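Local coordinates for PROTEIN (hypothetical protein EF0366) (Enterococcus faecalis, PDB 1VPY), which is of unknown function but belongs to the DUF72 family and folds as a closed TIM alpha/beta barrel, at residues E62-V67 against S111-A116; Y134-R139 against L166-E171; V179-P182 against P188-F191; Q232-L237 against L268-V273. One frame throughout, in Å; residues are numbered along the deposited sequence.

Interaction 1 (E62-V67 against S111-A116)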
loop_
_atom_site.group_PDB
_atom_site.type_symbol
_atom_site.label_atom_id
_atom_site.label_comp_id
_atom_site.label_asym_id
_atom_site.label_seq_id
_atom_site.Cartn_x
_atom_site.Cartn_y
_atom_site.Cartn_z
ATOM N N GLU A 62 -3.833 -1.945 20.858
ATOM C CA GLU A 62 -4.933 -0.992 21.052
ATOM C C GLU A 62 -5.550 -0.559 19.733
ATOM O O GLU A 62 -6.777 -0.435 19.642
ATOM C CB GLU A 62 -4.496 0.232 21.859
ATOM C CG GLU A 62 -4.463 -0.004 23.372
ATOM C CD GLU A 62 -5.846 -0.191 23.999
ATOM O OE1 GLU A 62 -6.836 0.360 23.464
ATOM O OE2 GLU A 62 -5.938 -0.884 25.037
ATOM N N TRP A 63 -4.703 -0.341 18.719
ATOM C CA TRP A 63 -5.177 -0.020 17.375
ATOM C C TRP A 63 -6.160 -1.083 16.924
ATOM O O TRP A 63 -7.235 -0.764 16.413
ATOM C CB TRP A 63 -4.031 0.074 16.348
ATOM C CG TRP A 63 -3.036 1.185 16.586
ATOM C CD1 TRP A 63 -3.214 2.308 17.347
ATOM C CD2 TRP A 63 -1.716 1.282 16.034
ATOM N NE1 TRP A 63 -2.079 3.087 17.321
ATOM C CE2 TRP A 63 -1.146 2.482 16.520
ATOM C CE3 TRP A 63 -0.958 0.467 15.183
ATOM C CZ2 TRP A 63 0.150 2.891 16.177
ATOM C CZ3 TRP A 63 0.326 0.866 14.854
ATOM C CH2 TRP A 63 0.870 2.072 15.351
ATOM N N VAL A 64 -5.778 -2.345 17.128
ATOM C CA VAL A 64 -6.613 -3.489 16.782
ATOM C C VAL A 64 -7.959 -3.436 17.511
ATOM O O VAL A 64 -9.008 -3.541 16.873
ATOM C CB VAL A 64 -5.873 -4.825 17.038
ATOM C CG1 VAL A 64 -6.832 -6.006 17.025
ATOM C CG2 VAL A 64 -4.785 -5.020 15.994
ATOM N N LYS A 65 -7.923 -3.238 18.828
ATOM C CA LYS A 65 -9.136 -3.186 19.650
ATOM C C LYS A 65 -10.084 -2.024 19.294
ATOM O O LYS A 65 -11.298 -2.113 19.518
ATOM C CB LYS A 65 -8.766 -3.126 21.138
ATOM C CG LYS A 65 -8.032 -4.358 21.657
ATOM N N ALA A 66 -9.528 -0.955 18.722
ATOM C CA ALA A 66 -10.258 0.302 18.506
ATOM C C ALA A 66 -11.139 0.323 17.259
ATOM O O ALA A 66 -11.936 1.250 17.070
ATOM C CB ALA A 66 -9.285 1.466 18.465
ATOM N N VAL A 67 -10.989 -0.691 16.415
ATOM C CA VAL A 67 -11.711 -0.766 15.142
ATOM C C VAL A 67 -12.738 -1.925 15.124
ATOM O O VAL A 67 -12.601 -2.880 15.896
ATOM C CB VAL A 67 -10.720 -0.859 13.954
ATOM C CG1 VAL A 67 -9.799 0.353 13.936
ATOM C CG2 VAL A 67 -9.912 -2.137 14.022
ATOM N N SER A 111 -4.830 -10.997 14.510
ATOM C CA SER A 111 -6.183 -10.443 14.583
ATOM C C SER A 111 -7.019 -10.656 13.330
ATOM O O SER A 111 -8.245 -10.538 13.386
ATOM C CB SER A 111 -6.137 -8.951 14.901
ATOM O OG SER A 111 -5.730 -8.215 13.764
ATOM N N LYS A 112 -6.358 -10.951 12.209
ATOM C CA LYS A 112 -7.018 -11.087 10.903
ATOM C C LYS A 112 -7.543 -9.750 10.343
ATOM O O LYS A 112 -8.326 -9.734 9.386
ATOM C CB LYS A 112 -8.138 -12.152 10.946
ATOM N N LYS A 113 -7.102 -8.637 10.931
ATOM C CA LYS A 113 -7.475 -7.299 10.457
ATOM C C LYS A 113 -6.398 -6.705 9.550
ATOM O O LYS A 113 -6.465 -5.538 9.160
ATOM C CB LYS A 113 -7.761 -6.362 11.630
ATOM C CG LYS A 113 -8.825 -6.884 12.578
ATOM C CD LYS A 113 -9.352 -5.802 13.491
ATOM C CE LYS A 113 -10.477 -6.334 14.363
ATOM N NZ LYS A 113 -10.851 -5.371 15.428
ATOM N N LEU A 114 -5.399 -7.510 9.211
ATOM C CA LEU A 114 -4.349 -7.055 8.310
ATOM C C LEU A 114 -4.802 -7.222 6.866
ATOM O O LEU A 114 -5.089 -8.332 6.423
ATOM C CB LEU A 114 -3.055 -7.831 8.558
ATOM C CG LEU A 114 -1.888 -7.674 7.583
ATOM C CD1 LEU A 114 -1.284 -6.276 7.646
ATOM C CD2 LEU A 114 -0.837 -8.729 7.875
ATOM N N PHE A 115 -4.886 -6.113 6.140
ATOM C CA PHE A 115 -5.081 -6.194 4.707
ATOM C C PHE A 115 -3.752 -6.593 4.028
ATOM O O PHE A 115 -3.696 -7.588 3.303
ATOM C CB PHE A 115 -5.650 -4.889 4.150
ATOM C CG PHE A 115 -6.046 -4.974 2.710
ATOM C CD1 PHE A 115 -7.259 -5.528 2.344
ATOM C CD2 PHE A 115 -5.201 -4.502 1.715
ATOM C CE1 PHE A 115 -7.634 -5.611 1.007
ATOM C CE2 PHE A 115 -5.568 -4.580 0.373
ATOM C CZ PHE A 115 -6.793 -5.141 0.026
ATOM N N ALA A 116 -2.688 -5.841 4.291
ATOM C CA ALA A 116 -1.362 -6.184 3.784
ATOM C C ALA A 116 -0.285 -5.332 4.444
ATOM O O ALA A 116 -0.577 -4.232 4.918
ATOM C CB ALA A 116 -1.309 -6.018 2.269
#

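Interaction 2 (Y134-R139 against L166-E171)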
loop_
_atom_site.group_PDB
_atom_site.type_symbol
_atom_site.label_atom_id
_atom_site.label_comp_id
_atom_site.label_asym_id
_atom_site.label_seq_id
_atom_site.Cartn_x
_atom_site.Cartn_y
_atom_site.Cartn_z
ATOM N N TYR A 134 16.739 -9.345 -3.250
ATOM C CA TYR A 134 16.286 -8.729 -2.005
ATOM C C TYR A 134 14.783 -8.902 -1.822
ATOM O O TYR A 134 14.310 -9.055 -0.696
ATOM C CB TYR A 134 16.657 -7.242 -1.930
ATOM C CG TYR A 134 16.262 -6.593 -0.616
ATOM C CD1 TYR A 134 17.078 -6.707 0.510
ATOM C CD2 TYR A 134 15.068 -5.880 -0.496
ATOM C CE1 TYR A 134 16.720 -6.129 1.719
ATOM C CE2 TYR A 134 14.699 -5.295 0.712
ATOM C CZ TYR A 134 15.532 -5.428 1.813
ATOM O OH TYR A 134 15.186 -4.861 3.009
ATOM N N LEU A 135 14.035 -8.866 -2.926
ATOM C CA LEU A 135 12.590 -9.106 -2.882
ATOM C C LEU A 135 12.294 -10.540 -2.454
ATOM O O LEU A 135 11.281 -10.808 -1.806
ATOM C CB LEU A 135 11.929 -8.802 -4.230
ATOM C CG LEU A 135 11.852 -7.347 -4.709
ATOM C CD1 LEU A 135 11.090 -7.251 -6.020
ATOM C CD2 LEU A 135 11.217 -6.446 -3.673
ATOM N N GLN A 136 13.193 -11.455 -2.809
ATOM C CA GLN A 136 13.099 -12.835 -2.360
ATOM C C GLN A 136 13.346 -12.927 -0.860
ATOM O O GLN A 136 12.664 -13.682 -0.168
ATOM C CB GLN A 136 14.052 -13.736 -3.149
ATOM C CG GLN A 136 13.642 -13.884 -4.610
ATOM C CD GLN A 136 14.587 -14.737 -5.423
ATOM O OE1 GLN A 136 15.801 -14.721 -5.216
ATOM N NE2 GLN A 136 14.033 -15.480 -6.372
ATOM N N LYS A 137 14.299 -12.139 -0.361
ATOM C CA LYS A 137 14.545 -12.036 1.084
ATOM C C LYS A 137 13.316 -11.504 1.831
ATOM O O LYS A 137 13.011 -11.970 2.933
ATOM C CB LYS A 137 15.778 -11.170 1.395
ATOM C CG LYS A 137 17.126 -11.803 1.012
ATOM C CD LYS A 137 18.295 -11.193 1.791
ATOM C CE LYS A 137 18.728 -9.837 1.236
ATOM N NZ LYS A 137 19.528 -9.068 2.239
ATOM N N ILE A 138 12.620 -10.537 1.227
ATOM C CA ILE A 138 11.373 -10.005 1.782
ATOM C C ILE A 138 10.345 -11.122 1.947
ATOM O O ILE A 138 9.725 -11.250 3.006
ATOM C CB ILE A 138 10.763 -8.884 0.890
ATOM C CG1 ILE A 138 11.664 -7.644 0.852
ATOM C CG2 ILE A 138 9.349 -8.517 1.358
ATOM C CD1 ILE A 138 11.680 -6.828 2.130
ATOM N N ARG A 139 10.176 -11.923 0.895
ATOM C CA ARG A 139 9.212 -13.025 0.903
ATOM C C ARG A 139 9.510 -14.016 2.023
ATOM O O ARG A 139 8.608 -14.410 2.762
ATOM C CB ARG A 139 9.163 -13.728 -0.462
ATOM C CG ARG A 139 8.284 -14.985 -0.533
ATOM C CD ARG A 139 6.801 -14.671 -0.524
ATOM N NE ARG A 139 6.334 -14.239 0.791
ATOM C CZ ARG A 139 5.165 -13.648 1.021
ATOM N NH1 ARG A 139 4.324 -13.410 0.026
ATOM N NH2 ARG A 139 4.830 -13.290 2.253
ATOM N N LEU A 166 6.005 -9.280 -13.571
ATOM C CA LEU A 166 4.674 -9.657 -13.100
ATOM C C LEU A 166 4.638 -11.118 -12.670
ATOM O O LEU A 166 4.011 -11.454 -11.665
ATOM C CB LEU A 166 3.616 -9.408 -14.179
ATOM C CG LEU A 166 3.266 -7.975 -14.596
ATOM C CD1 LEU A 166 2.359 -7.999 -15.821
ATOM C CD2 LEU A 166 2.614 -7.199 -13.464
ATOM N N GLN A 167 5.321 -11.972 -13.433
ATOM C CA GLN A 167 5.433 -13.400 -13.123
ATOM C C GLN A 167 6.159 -13.641 -11.798
ATOM O O GLN A 167 5.752 -14.493 -11.005
ATOM C CB GLN A 167 6.126 -14.153 -14.270
ATOM C CG GLN A 167 6.014 -15.683 -14.210
ATOM C CD GLN A 167 4.570 -16.199 -14.222
ATOM O OE1 GLN A 167 3.643 -15.513 -14.672
ATOM N NE2 GLN A 167 4.379 -17.419 -13.724
ATOM N N PHE A 168 7.227 -12.882 -11.566
ATOM C CA PHE A 168 7.963 -12.931 -10.308
ATOM C C PHE A 168 7.078 -12.526 -9.130
ATOM O O PHE A 168 7.172 -13.113 -8.052
ATOM C CB PHE A 168 9.209 -12.040 -10.377
ATOM C CG PHE A 168 9.957 -11.935 -9.077
ATOM C CD1 PHE A 168 10.910 -12.890 -8.729
ATOM C CD2 PHE A 168 9.710 -10.882 -8.200
ATOM C CE1 PHE A 168 11.608 -12.798 -7.527
ATOM C CE2 PHE A 168 10.398 -10.782 -6.997
ATOM C CZ PHE A 168 11.352 -11.743 -6.660
HETATM N N MSE A 169 6.224 -11.524 -9.336
HETATM C CA MSE A 169 5.291 -11.089 -8.300
HETATM C C MSE A 169 4.226 -12.150 -8.052
HETATM O O MSE A 169 3.910 -12.455 -6.906
HETATM C CB MSE A 169 4.643 -9.754 -8.671
HETATM C CG MSE A 169 5.626 -8.601 -8.877
HETATM SE SE MSE A 169 6.506 -7.960 -7.237
HETATM C CE MSE A 169 7.833 -6.715 -8.024
ATOM N N LYS A 170 3.681 -12.708 -9.132
ATOM C CA LYS A 170 2.739 -13.826 -9.042
ATOM C C LYS A 170 3.333 -15.029 -8.308
ATOM O O LYS A 170 2.729 -15.529 -7.359
ATOM C CB LYS A 170 2.252 -14.264 -10.426
ATOM C CG LYS A 170 0.830 -13.878 -10.752
ATOM C CD LYS A 170 0.078 -15.058 -11.343
ATOM C CE LYS A 170 -1.245 -14.633 -11.969
ATOM N NZ LYS A 170 -1.029 -14.011 -13.299
ATOM N N GLU A 171 4.511 -15.480 -8.743
ATOM C CA GLU A 171 5.196 -16.624 -8.128
ATOM C C GLU A 171 5.406 -16.472 -6.627
ATOM O O GLU A 171 5.360 -17.456 -5.896
ATOM C CB GLU A 171 6.543 -16.883 -8.797
ATOM C CG GLU A 171 6.467 -17.724 -10.059
ATOM C CD GLU A 171 7.722 -17.609 -10.915
ATOM O OE1 GLU A 171 8.662 -16.886 -10.509
ATOM O OE2 GLU A 171 7.760 -18.240 -11.999
#

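Interaction 3 (V179-P182 against P188-F191)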
loop_
_atom_site.group_PDB
_atom_site.type_symbol
_atom_site.label_atom_id
_atom_site.label_comp_id
_atom_site.label_asym_id
_atom_site.label_seq_id
_atom_site.Cartn_x
_atom_site.Cartn_y
_atom_site.Cartn_z
ATOM N N VAL A 179 -0.432 1.917 -9.128
ATOM C CA VAL A 179 -0.214 3.304 -8.713
ATOM C C VAL A 179 -0.624 4.385 -9.713
ATOM O O VAL A 179 -0.294 4.320 -10.896
ATOM C CB VAL A 179 1.245 3.564 -8.274
ATOM C CG1 VAL A 179 1.559 2.784 -7.019
ATOM C CG2 VAL A 179 2.242 3.248 -9.411
ATOM N N ASP A 180 -1.350 5.378 -9.208
ATOM C CA ASP A 180 -1.543 6.629 -9.923
ATOM C C ASP A 180 -0.668 7.653 -9.228
ATOM O O ASP A 180 -0.808 7.876 -8.026
ATOM C CB ASP A 180 -3.005 7.071 -9.903
ATOM C CG ASP A 180 -3.261 8.233 -10.832
ATOM O OD1 ASP A 180 -3.029 8.080 -12.055
ATOM O OD2 ASP A 180 -3.669 9.310 -10.345
ATOM N N GLU A 181 0.252 8.250 -9.977
ATOM C CA GLU A 181 1.226 9.165 -9.398
ATOM C C GLU A 181 1.830 10.104 -10.458
ATOM O O GLU A 181 1.700 9.849 -11.658
ATOM C CB GLU A 181 2.312 8.376 -8.645
ATOM C CG GLU A 181 3.165 7.464 -9.519
ATOM C CD GLU A 181 4.204 6.702 -8.723
ATOM O OE1 GLU A 181 3.808 5.837 -7.902
ATOM O OE2 GLU A 181 5.413 6.965 -8.920
ATOM N N PRO A 182 2.481 11.197 -10.022
ATOM C CA PRO A 182 3.039 12.173 -10.956
ATOM C C PRO A 182 3.978 11.548 -11.988
ATOM O O PRO A 182 4.790 10.689 -11.652
ATOM C CB PRO A 182 3.813 13.115 -10.038
ATOM C CG PRO A 182 3.121 13.014 -8.754
ATOM C CD PRO A 182 2.733 11.594 -8.627
ATOM N N PRO A 188 9.081 7.603 -15.727
ATOM C CA PRO A 188 7.623 7.560 -15.804
ATOM C C PRO A 188 7.016 6.242 -15.297
ATOM O O PRO A 188 6.835 5.293 -16.073
ATOM C CB PRO A 188 7.345 7.782 -17.299
ATOM C CG PRO A 188 8.567 7.299 -18.001
ATOM C CD PRO A 188 9.719 7.339 -17.032
ATOM N N VAL A 189 6.713 6.197 -13.999
ATOM C CA VAL A 189 6.037 5.053 -13.386
ATOM C C VAL A 189 4.577 5.012 -13.843
ATOM O O VAL A 189 3.812 5.925 -13.532
ATOM C CB VAL A 189 6.070 5.132 -11.844
ATOM C CG1 VAL A 189 5.325 3.948 -11.226
ATOM C CG2 VAL A 189 7.496 5.202 -11.341
ATOM N N PRO A 190 4.174 3.946 -14.557
ATOM C CA PRO A 190 2.839 3.985 -15.147
ATOM C C PRO A 190 1.729 3.541 -14.186
ATOM O O PRO A 190 2.006 3.065 -13.085
ATOM C CB PRO A 190 2.952 3.025 -16.339
ATOM C CG PRO A 190 4.167 2.170 -16.073
ATOM C CD PRO A 190 4.858 2.672 -14.835
ATOM N N PHE A 191 0.484 3.742 -14.602
ATOM C CA PHE A 191 -0.681 3.210 -13.903
ATOM C C PHE A 191 -1.011 1.881 -14.577
ATOM O O PHE A 191 -1.607 1.855 -15.654
ATOM C CB PHE A 191 -1.840 4.198 -14.018
ATOM C CG PHE A 191 -3.124 3.719 -13.395
ATOM C CD1 PHE A 191 -3.334 3.832 -12.022
ATOM C CD2 PHE A 191 -4.137 3.182 -14.183
ATOM C CE1 PHE A 191 -4.515 3.405 -11.443
ATOM C CE2 PHE A 191 -5.326 2.754 -13.613
ATOM C CZ PHE A 191 -5.516 2.868 -12.235
HETATM O O HOH W 1 0.839 0.750 -11.672
HETATM O O HOH W 2 1.205 6.068 -12.104
#

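Interaction 4 (Q232-L237 against L268-V273)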
loop_
_atom_site.group_PDB
_atom_site.type_symbol
_atom_site.label_atom_id
_atom_site.label_comp_id
_atom_site.label_asym_id
_atom_site.label_seq_id
_atom_site.Cartn_x
_atom_site.Cartn_y
_atom_site.Cartn_z
ATOM N N GLN A 232 -13.687 13.834 -13.535
ATOM C CA GLN A 232 -13.237 12.971 -14.627
ATOM C C GLN A 232 -12.158 11.980 -14.191
ATOM O O GLN A 232 -12.173 10.818 -14.604
ATOM C CB GLN A 232 -12.762 13.792 -15.831
ATOM C CG GLN A 232 -12.457 12.961 -17.082
ATOM C CD GLN A 232 -13.684 12.259 -17.647
ATOM O OE1 GLN A 232 -13.845 11.044 -17.509
ATOM N NE2 GLN A 232 -14.560 13.027 -18.282
ATOM N N GLU A 233 -11.228 12.428 -13.357
ATOM C CA GLU A 233 -10.187 11.537 -12.856
ATOM C C GLU A 233 -10.762 10.458 -11.947
ATOM O O GLU A 233 -10.419 9.276 -12.091
ATOM C CB GLU A 233 -9.073 12.322 -12.174
ATOM C CG GLU A 233 -8.289 13.176 -13.158
ATOM C CD GLU A 233 -7.406 14.211 -12.496
ATOM O OE1 GLU A 233 -7.740 14.703 -11.390
ATOM O OE2 GLU A 233 -6.372 14.543 -13.106
ATOM N N ILE A 234 -11.652 10.848 -11.037
ATOM C CA ILE A 234 -12.334 9.867 -10.182
ATOM C C ILE A 234 -13.117 8.865 -11.032
ATOM O O ILE A 234 -13.226 7.699 -10.663
ATOM C CB ILE A 234 -13.277 10.525 -9.134
ATOM C CG1 ILE A 234 -12.500 11.441 -8.180
ATOM C CG2 ILE A 234 -14.057 9.469 -8.351
ATOM C CD1 ILE A 234 -11.478 10.739 -7.332
ATOM N N ALA A 235 -13.646 9.323 -12.168
ATOM C CA ALA A 235 -14.377 8.454 -13.081
ATOM C C ALA A 235 -13.457 7.443 -13.760
ATOM O O ALA A 235 -13.802 6.263 -13.853
ATOM C CB ALA A 235 -15.132 9.275 -14.121
ATOM N N ASP A 236 -12.298 7.908 -14.236
ATOM C CA ASP A 236 -11.315 7.039 -14.884
ATOM C C ASP A 236 -10.828 5.993 -13.896
ATOM O O ASP A 236 -10.858 4.795 -14.191
ATOM C CB ASP A 236 -10.123 7.842 -15.412
ATOM C CG ASP A 236 -10.492 8.776 -16.566
ATOM O OD1 ASP A 236 -11.305 8.399 -17.437
ATOM O OD2 ASP A 236 -9.948 9.902 -16.604
ATOM N N LEU A 237 -10.416 6.447 -12.713
ATOM C CA LEU A 237 -9.859 5.568 -11.680
ATOM C C LEU A 237 -10.878 4.575 -11.139
ATOM O O LEU A 237 -10.511 3.482 -10.705
ATOM C CB LEU A 237 -9.276 6.382 -10.525
ATOM C CG LEU A 237 -8.144 7.358 -10.823
ATOM C CD1 LEU A 237 -7.981 8.344 -9.680
ATOM C CD2 LEU A 237 -6.840 6.642 -11.109
ATOM N N LEU A 268 -14.727 9.812 -0.779
ATOM C CA LEU A 268 -16.182 9.920 -0.653
ATOM C C LEU A 268 -16.857 10.062 -2.016
ATOM O O LEU A 268 -18.000 9.644 -2.180
ATOM C CB LEU A 268 -16.569 11.072 0.283
ATOM C CG LEU A 268 -16.705 10.826 1.801
ATOM C CD1 LEU A 268 -15.699 9.808 2.435
ATOM C CD2 LEU A 268 -16.667 12.167 2.553
ATOM N N GLN A 269 -16.142 10.630 -2.990
ATOM C CA GLN A 269 -16.632 10.706 -4.373
ATOM C C GLN A 269 -16.698 9.327 -5.015
ATOM O O GLN A 269 -17.747 8.933 -5.528
ATOM C CB GLN A 269 -15.773 11.646 -5.229
ATOM C CG GLN A 269 -16.131 13.124 -5.094
ATOM C CD GLN A 269 -15.060 14.045 -5.662
ATOM O OE1 GLN A 269 -14.429 14.817 -4.926
ATOM N NE2 GLN A 269 -14.844 13.962 -6.976
HETATM N N MSE A 270 -15.576 8.605 -4.977
HETATM C CA MSE A 270 -15.481 7.252 -5.512
HETATM C C MSE A 270 -16.566 6.340 -4.962
HETATM O O MSE A 270 -17.283 5.679 -5.712
HETATM C CB MSE A 270 -14.118 6.661 -5.194
HETATM C CG MSE A 270 -13.195 6.534 -6.397
HETATM SE SE MSE A 270 -11.992 4.972 -6.263
HETATM C CE MSE A 270 -13.234 3.755 -5.423
ATOM N N GLN A 271 -16.668 6.322 -3.638
ATOM C CA GLN A 271 -17.694 5.600 -2.910
ATOM C C GLN A 271 -19.105 5.840 -3.459
ATOM O O GLN A 271 -19.924 4.917 -3.479
ATOM C CB GLN A 271 -17.630 6.029 -1.451
ATOM C CG GLN A 271 -18.322 5.109 -0.466
ATOM C CD GLN A 271 -17.738 5.260 0.921
ATOM O OE1 GLN A 271 -18.410 5.722 1.846
ATOM N NE2 GLN A 271 -16.461 4.891 1.069
ATOM N N LYS A 272 -19.393 7.075 -3.880
ATOM C CA LYS A 272 -20.674 7.394 -4.522
ATOM C C LYS A 272 -20.716 6.827 -5.944
ATOM O O LYS A 272 -21.719 6.226 -6.340
ATOM C CB LYS A 272 -20.952 8.902 -4.515
ATOM N N VAL A 273 -19.614 6.986 -6.682
ATOM C CA VAL A 273 -19.494 6.511 -8.070
ATOM C C VAL A 273 -19.640 4.985 -8.190
ATOM O O VAL A 273 -20.229 4.491 -9.155
ATOM C CB VAL A 273 -18.179 7.018 -8.743
ATOM C CG1 VAL A 273 -17.960 6.384 -10.106
ATOM C CG2 VAL A 273 -18.202 8.527 -8.884
#

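Interaction 1 (E62-V67 against S111-A116)
Val-64 meets Ser-111 through its CG1 methyl, which lies 3.7 Å from Ser-111 CB; CG1 and CG2 are 4.1 and 4.0 Å from Ser-111 OG. With OG engaged by Lys-113 N in an ST turn and by Leu-108 O, it is largely the CB side of the serine that meets the valine; a short side chain suits so close an approach. Four residues on from Val-64 stands Pro-68, which has no N-H to complete the helical bond, and Lys-113 NZ reaches Val-64 O instead, at 3.0 Å with a C=O...N angle of 146°. At Val-67, CG2 lies 3.7 Å from Lys-113 CD, and the side chains slide past each other in opposite directions. Val-67 O receives the same ammonium, NZ, at 3.1 Å, with the donor 53° above the carbonyl plane. The lysine, extended beyond CG, spans the gap, and its positive charge probably suits the carbonyls near the helix C-terminus; Pro-68 O adds a weak third bond. The contact ties the end of helix 57-65 to the turn leading into strand 114-120. Val-67 also packs on Leu-35 and Ala-39 of helix 35-41, and both Val-67 and Lys-113 rest on Phe-73 of strand 72-76.

Interaction 2 (Y134-R139 against L166-E171)
The backbone O of Phe-168 is held by ND2 of Asn-172, while the ring of the same residue reaches across to Leu-135 and Gln-136. With CG anti to the backbone N (chi1 175°), the phenyl group extends to helix 129-141, bridging two axes 11.7 Å apart; a side chain this large and rigid suits so wide a spacing. Leu-135 comes to the ring obliquely, CB and CD1 each 3.7 Å from Phe-168 CE2. Gln-136 brings its aliphatic CG to the ring edge, in the ring plane, 3.7 Å from CE1. Its extended chain then carries the amide onward, turned 39° from the phenyl plane, with NE2 3.8 Å from Phe-168 CE1. Glutamine is apt here, since its methylenes can pack while its amide stays on the exposed flank. On the inner side, the bent chain of the selenomethionine Met-169 brings CE within 3.9 Å of Leu-135 CD1. Further along, the guanidinium of Arg-139 binds backbone carbonyls, NH2 those of Phe-142 and Leu-145 and NH1 that of Asn-172. Leu-135 continues inward onto Phe-121, and Met-169 onto Leu-176 of strand 175-180. Nearly parallel helices, inclined by 19° and lying side by side outside the parallel sheet, are characteristic of the outer layer of a TIM barrel.

Interaction 3 (V179-P182 against P188-F191)
Phe-191 runs alongside the carbonyl of Val-179. Its CB lies 3.5 Å from Val-179 O, CG stays near the same oxygen, and CD1 comes within 3.3 Å of it, so that the ring presents its edge to the strand; Asp-180 N is also at that edge, in the ring plane. Farther out, CE1 packs on Leu-237 CD2 of helix 231-245, and the side chain also touches Phe-203 and Phe-205. Having CG anti to the backbone N (chi1 177°) lays the ring beside the strand end, a place that suits a broad apolar group. Val-179 O also receives a CA-H...O contact from Phe-191, 3.2 Å from CA to O.

Next door, Val-179 CG2 packs on Val-189 CG1 at 3.6 Å. Val-189 also lies against the carboxylate of Glu-181, whose extended chain sets OE2 3.5 Å from Val-189 CB; that oxygen has a weak bond from Trp-213 NE1. The backbones are joined by water. Water 1 accepts from Val-179 N and donates to Pro-190 O at 3.0 Å. Water 2 donates to Val-179 O at 2.6 Å and to Val-189 O, and accepts weakly from Glu-181 N. Pro-190 has no N-H to pair directly with the strand, which is consistent with water making the links.

Asp-180 OD1 forms a salt bridge with Arg-208, and OD2 a hydrogen bond with Tyr-229 OH. Strand 175-180 ends here, and the loop leaving it folds back over its C-terminal end, where TIM-barrel active sites usually lie; whether this protein has one is not established.

Interaction 4 (Q232-L237 against L268-V273)
The carboxamide of Gln-269 is the flat group of this contact, and its NE2 end touches CG1 of Ile-234 at 3.6 Å. The two side chains cross at about a right angle, the glutamine extended beyond CG. At the other end of the amide, OE1 has a weak hydrogen bond with Asn-266 ND2. A bound zinc ion lies about 3 Å from the nearest atom of this side chain. Ile-234 carries most of the contact from its helix. Its CG2, anti to the backbone N, lies 3.6 Å from Met-270 CG. The same methyl is 4.3 Å from Val-273 CG2. A beta-branched residue suits this place because its two branches serve different neighbours, CG1 the amide and CG2 the apolar pair. Met-270, a selenomethionine, continues inward; its chain, bent at chi2 and chi3, touches Leu-16 and Phe-205 of the barrel strands. The helix axes approach to 9.9 Å and cross at -56°, so the contact is confined to a short patch around Ile-234. Between the segments the chemistry is almost wholly van der Waals: shape and burial hold the helices together, while the polar amide sits at the border, where it can meet other partners.

All four contacts belong to one TIM barrel, at different depths. Interaction 3 is the most buried, at a strand end, and relies on water bridges and side-chain packing. Interactions 2 and 4 each join two outer helices largely by apolar packing, with a glutamine at the border of each, the helices nearly parallel in the first and steeply crossed in the second; they lie on opposite sides of the chain's centre. Interaction 1, opposite interaction 3, joins a helix end to the turn before a strand through a lysine gripping carbonyls. Interactions 3 and 4 touch: Leu-237 CD2 packs 3.9 Å from Asp-180 CG. Helix 162-171 of interaction 2 leads into strand 175-180 of interaction 3.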